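PDB 4LUN: nonsense-mediated mRNA decay protein 2 from Saccharomyces cerevisiae, which takes part in nonsense-mediated decay of mRNAs with premature stop codons and contacts the NAM7/UPF1 protein through its C-terminal part. Local coordinates for residues I137-V140 / K141-R145; F156-L159 / D160-E163. All coordinates share one frame; numbering follows the deposited sequence.

Contact 1: residues I137-V140 / K141-R145; sequences ITRV and KGNLR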
loop_
_atom_site.group_PDB
_atom_site.type_symbol
_atom_site.label_atom_id
_atom_site.label_comp_id
_atom_site.label_asym_id
_atom_site.label_seq_id
_atom_site.Cartn_x
_atom_site.Cartn_y
_atom_site.Cartn_z
ATOM N N ILE A 137 9.870 -3.072 2.749
ATOM C CA ILE A 137 8.623 -3.704 2.309
ATOM C C ILE A 137 7.525 -3.449 3.334
ATOM O O ILE A 137 6.384 -3.147 2.979
ATOM C CB ILE A 137 8.837 -5.233 2.110
ATOM C CG1 ILE A 137 9.700 -5.494 0.874
ATOM C CG2 ILE A 137 7.503 -5.970 1.975
ATOM C CD1 ILE A 137 8.979 -5.242 -0.444
ATOM N N THR A 138 7.866 -3.587 4.607
ATOM C CA THR A 138 6.920 -3.260 5.678
ATOM C C THR A 138 6.417 -1.825 5.566
ATOM O O THR A 138 5.220 -1.556 5.729
ATOM C CB THR A 138 7.564 -3.488 7.061
ATOM O OG1 THR A 138 7.780 -4.891 7.240
ATOM C CG2 THR A 138 6.661 -2.966 8.178
ATOM N N ARG A 139 7.315 -0.901 5.252
ATOM C CA ARG A 139 6.929 0.496 5.125
ATOM C C ARG A 139 5.991 0.698 3.932
ATOM O O ARG A 139 4.967 1.368 4.044
ATOM C CB ARG A 139 8.164 1.383 4.993
ATOM C CG ARG A 139 7.814 2.841 4.830
ATOM C CD ARG A 139 8.952 3.761 5.225
ATOM N NE ARG A 139 8.470 5.131 5.366
ATOM C CZ ARG A 139 8.325 5.760 6.526
ATOM N NH1 ARG A 139 8.643 5.156 7.668
ATOM N NH2 ARG A 139 7.874 7.006 6.542
ATOM N N VAL A 140 6.347 0.099 2.803
ATOM C CA VAL A 140 5.536 0.197 1.580
ATOM C C VAL A 140 4.127 -0.326 1.810
ATOM O O VAL A 140 3.157 0.279 1.342
ATOM C CB VAL A 140 6.198 -0.573 0.424
ATOM C CG1 VAL A 140 5.196 -0.787 -0.734
ATOM C CG2 VAL A 140 7.399 0.194 -0.062
ATOM N N LYS A 141 4.016 -1.433 2.537
ATOM C CA LYS A 141 2.721 -2.053 2.792
ATOM C C LYS A 141 1.870 -1.138 3.643
ATOM O O LYS A 141 0.672 -1.021 3.413
ATOM C CB LYS A 141 2.880 -3.426 3.474
ATOM C CG LYS A 141 3.505 -4.468 2.559
ATOM C CD LYS A 141 3.436 -5.880 3.143
ATOM C CE LYS A 141 3.969 -5.951 4.549
ATOM N NZ LYS A 141 4.187 -7.379 4.963
ATOM N N GLY A 142 2.482 -0.491 4.623
ATOM C CA GLY A 142 1.760 0.473 5.445
ATOM C C GLY A 142 1.291 1.666 4.635
ATOM O O GLY A 142 0.157 2.142 4.789
ATOM N N ASN A 143 2.179 2.177 3.791
ATOM C CA ASN A 143 1.830 3.287 2.916
ATOM C C ASN A 143 0.725 2.904 1.942
ATOM O O ASN A 143 -0.182 3.699 1.676
ATOM C CB ASN A 143 3.065 3.774 2.153
ATOM C CG ASN A 143 4.095 4.424 3.068
ATOM O OD1 ASN A 143 3.758 4.895 4.159
ATOM N ND2 ASN A 143 5.341 4.474 2.617
ATOM N N LEU A 144 0.797 1.689 1.411
ATOM C CA LEU A 144 -0.245 1.215 0.503
ATOM C C LEU A 144 -1.571 1.091 1.232
ATOM O O LEU A 144 -2.623 1.413 0.688
ATOM C CB LEU A 144 0.153 -0.143 -0.109
ATOM C CG LEU A 144 -0.866 -0.866 -0.995
ATOM C CD1 LEU A 144 -1.128 -0.067 -2.279
ATOM C CD2 LEU A 144 -0.351 -2.258 -1.323
ATOM N N ARG A 145 -1.525 0.647 2.485
ATOM C CA ARG A 145 -2.770 0.453 3.225
ATOM C C ARG A 145 -3.453 1.793 3.449
ATOM O O ARG A 145 -4.660 1.950 3.208
ATOM C CB ARG A 145 -2.480 -0.234 4.560
ATOM C CG ARG A 145 -3.725 -0.697 5.297
ATOM C CD ARG A 145 -4.182 0.315 6.307
ATOM N NE ARG A 145 -5.435 -0.094 6.938
ATOM C CZ ARG A 145 -5.501 -0.785 8.070
ATOM N NH1 ARG A 145 -4.384 -1.140 8.694
ATOM N NH2 ARG A 145 -6.682 -1.115 8.578
#
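Val140 O accepts the shortest backbone bond here, from Leu144 N at 2.7 Å. Asn143 N reaches Arg139 O at 2.9 Å in a nearly straight bond. Lys141 N binds Ile137 O at 3.0 Å, and Gly142 N binds Thr138 O at 3.1 Å. Four consecutive carbonyls are thus used in turn.

Lys141 carries the main side-chain contact. Its CG stands beside its own backbone N (chi1 -68°), which brings CG to 3.2 Å from Ile137 O. The chain bends at chi3 (-51°), and CE comes to 4.2 Å from Thr138 CA. CD lies alongside Ile137 CG2 at 4.2 Å. Cutting this side chain back to an alanine removes CG, CD and CE and would probably leave Ile137 CG2 and Ile137 O less covered, though the backbone bond would remain.

On another face, Arg139 and Asn143 pass each other at a slant, both against Leu81 of helix 69-81. The Arg139 guanidinium bonds to Asn82. Leu144 and Val140 touch helix 182-190, and Leu144 also meets helix 201-210. The four i to i+4 backbone bonds are those of a regular alpha helix, here helix 130-152 in the helical-repeat core of the MIF4G domain.

Contact 2: residues F156-L159 / D160-E163; sequences FRTL and DDIE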
loop_
_atom_site.group_PDB
_atom_site.type_symbol
_atom_site.label_atom_id
_atom_site.label_comp_id
_atom_site.label_asym_id
_atom_site.label_seq_id
_atom_site.Cartn_x
_atom_site.Cartn_y
_atom_site.Cartn_z
ATOM N N PHE A 156 -8.222 10.294 -2.183
ATOM C CA PHE A 156 -7.205 9.989 -3.188
ATOM C C PHE A 156 -7.830 9.169 -4.308
ATOM O O PHE A 156 -7.983 7.962 -4.158
ATOM C CB PHE A 156 -6.114 9.121 -2.571
ATOM C CG PHE A 156 -5.166 9.844 -1.652
ATOM C CD1 PHE A 156 -5.137 11.226 -1.568
ATOM C CD2 PHE A 156 -4.267 9.111 -0.886
ATOM C CE1 PHE A 156 -4.242 11.867 -0.724
ATOM C CE2 PHE A 156 -3.366 9.743 -0.040
ATOM C CZ PHE A 156 -3.350 11.127 0.040
ATOM N N ARG A 157 -8.150 9.787 -5.437
ATOM C CA ARG A 157 -8.933 9.100 -6.458
ATOM C C ARG A 157 -8.196 8.766 -7.738
ATOM O O ARG A 157 -8.297 7.649 -8.239
ATOM C CB ARG A 157 -10.161 9.940 -6.829
ATOM C CG ARG A 157 -10.882 10.518 -5.622
ATOM C CD ARG A 157 -12.158 11.248 -6.049
ATOM N NE ARG A 157 -11.888 12.455 -6.830
ATOM C CZ ARG A 157 -12.841 13.207 -7.373
ATOM N NH1 ARG A 157 -14.117 12.877 -7.215
ATOM N NH2 ARG A 157 -12.528 14.284 -8.077
ATOM N N THR A 158 -7.498 9.751 -8.296
ATOM C CA THR A 158 -6.956 9.603 -9.641
ATOM C C THR A 158 -5.851 10.622 -9.877
ATOM O O THR A 158 -5.807 11.657 -9.220
ATOM C CB THR A 158 -8.078 9.792 -10.701
ATOM O OG1 THR A 158 -7.512 9.801 -12.016
ATOM C CG2 THR A 158 -8.809 11.113 -10.475
ATOM N N LEU A 159 -4.950 10.331 -10.810
ATOM C CA LEU A 159 -3.933 11.305 -11.168
ATOM C C LEU A 159 -4.576 12.534 -11.783
ATOM O O LEU A 159 -3.975 13.601 -11.811
ATOM C CB LEU A 159 -2.923 10.709 -12.150
ATOM C CG LEU A 159 -2.028 9.593 -11.610
ATOM C CD1 LEU A 159 -1.214 8.973 -12.726
ATOM C CD2 LEU A 159 -1.101 10.111 -10.510
ATOM N N ASP A 160 -5.801 12.388 -12.271
ATOM C CA ASP A 160 -6.492 13.509 -12.905
ATOM C C ASP A 160 -6.825 14.652 -11.933
ATOM O O ASP A 160 -7.152 15.758 -12.359
ATOM C CB ASP A 160 -7.765 13.033 -13.615
ATOM C CG ASP A 160 -7.480 12.337 -14.934
ATOM O OD1 ASP A 160 -6.336 12.436 -15.428
ATOM O OD2 ASP A 160 -8.407 11.700 -15.486
ATOM N N ASP A 161 -6.733 14.389 -10.633
ATOM C CA ASP A 161 -7.030 15.390 -9.611
ATOM C C ASP A 161 -5.813 16.236 -9.278
ATOM O O ASP A 161 -5.925 17.259 -8.599
ATOM C CB ASP A 161 -7.496 14.731 -8.310
ATOM C CG ASP A 161 -8.905 14.177 -8.392
ATOM O OD1 ASP A 161 -9.195 13.233 -7.631
ATOM O OD2 ASP A 161 -9.724 14.681 -9.192
ATOM N N ILE A 162 -4.642 15.795 -9.717
ATOM C CA ILE A 162 -3.413 16.506 -9.382
ATOM C C ILE A 162 -3.202 17.648 -10.369
ATOM O O ILE A 162 -3.372 17.473 -11.575
ATOM C CB ILE A 162 -2.198 15.561 -9.360
ATOM C CG1 ILE A 162 -2.485 14.376 -8.440
ATOM C CG2 ILE A 162 -0.957 16.297 -8.900
ATOM C CD1 ILE A 162 -1.345 13.378 -8.320
ATOM N N GLU A 163 -2.872 18.827 -9.849
ATOM C CA GLU A 163 -2.575 19.967 -10.707
ATOM C C GLU A 163 -1.274 19.728 -11.449
ATOM O O GLU A 163 -0.372 19.069 -10.931
ATOM C CB GLU A 163 -2.446 21.250 -9.889
ATOM C CG GLU A 163 -3.661 22.148 -9.941
ATOM C CD GLU A 163 -4.693 21.771 -8.906
ATOM O OE1 GLU A 163 -4.622 22.312 -7.782
ATOM O OE2 GLU A 163 -5.572 20.936 -9.213
HETATM O O HOH W 1 -7.483 12.444 -5.711
#
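Arg157 and Asp161 meet because the arginine chain bends at chi3 (-67°), which turns its guanidinium toward the carboxylate. Thr158 has a different first torsion. Its OG1 lies anti to the backbone N (chi1 173°), on the side where Asp160 N is found.

The salt bridge is side-on, with two nitrogens facing two oxygens. Arg157 NE donates to Asp161 OD1 at 2.9 Å, close to the guanidinium plane. Arg157 NH2 donates to Asp161 OD2 at 3.0 Å and is more tilted. Both oxygens are met on their syn sides. The two flat groups are nearly coplanar, 17° apart, and the paired bonds probably limit rotation of either group. A water donates to Asp161 OD1 at 2.7 Å. It accepts from Arg157 N at 2.8 Å, tying the carboxylate to the arginine backbone as well.

Asp160 N donates to Thr158 OG1 at 3.1 Å, which makes an ST turn. The turn overlaps the start of a short 3-10 segment. There Asp161 N binds Thr158 O at 3.2 Å, and Ile162 N binds Leu159 O in the same i to i+3 pattern. Both donors sit well above the carbonyl planes. Thr158 CG2 rests against the Asp161 carboxylate, and the two side chains cross at about a right angle.

Leu159 and Ile162 point the same way, side by side, with Leu159 CD2 and Ile162 CD1 3.9 Å apart. Ile162 also touches Leu113 of helix 106-116. Arg157 makes a cation-pi contact with Trp17, and its side chain touches Tyr227. The Asp160 carboxylate turns to a salt bridge with Lys179.

Contact 1 comes first along the chain, in the middle of helix 130-152. Contact 2 follows in the loop between that helix and helix 182-190. Their centres are 21 Å apart. Their nearest atoms are about 7 Å apart, so they do not touch. Contact 1 is near the centre of the chain, where helices 69-81, 182-190 and 201-210 meet its side chains. Contact 2 is at the surface, about 17 Å from that centre, and borders helix 106-116. Both belong to the MIF4G domain, an N-terminal part of a longer protein. Contact 1 is thus part of the helical core, and contact 2 part of the surface connection that follows the same helix.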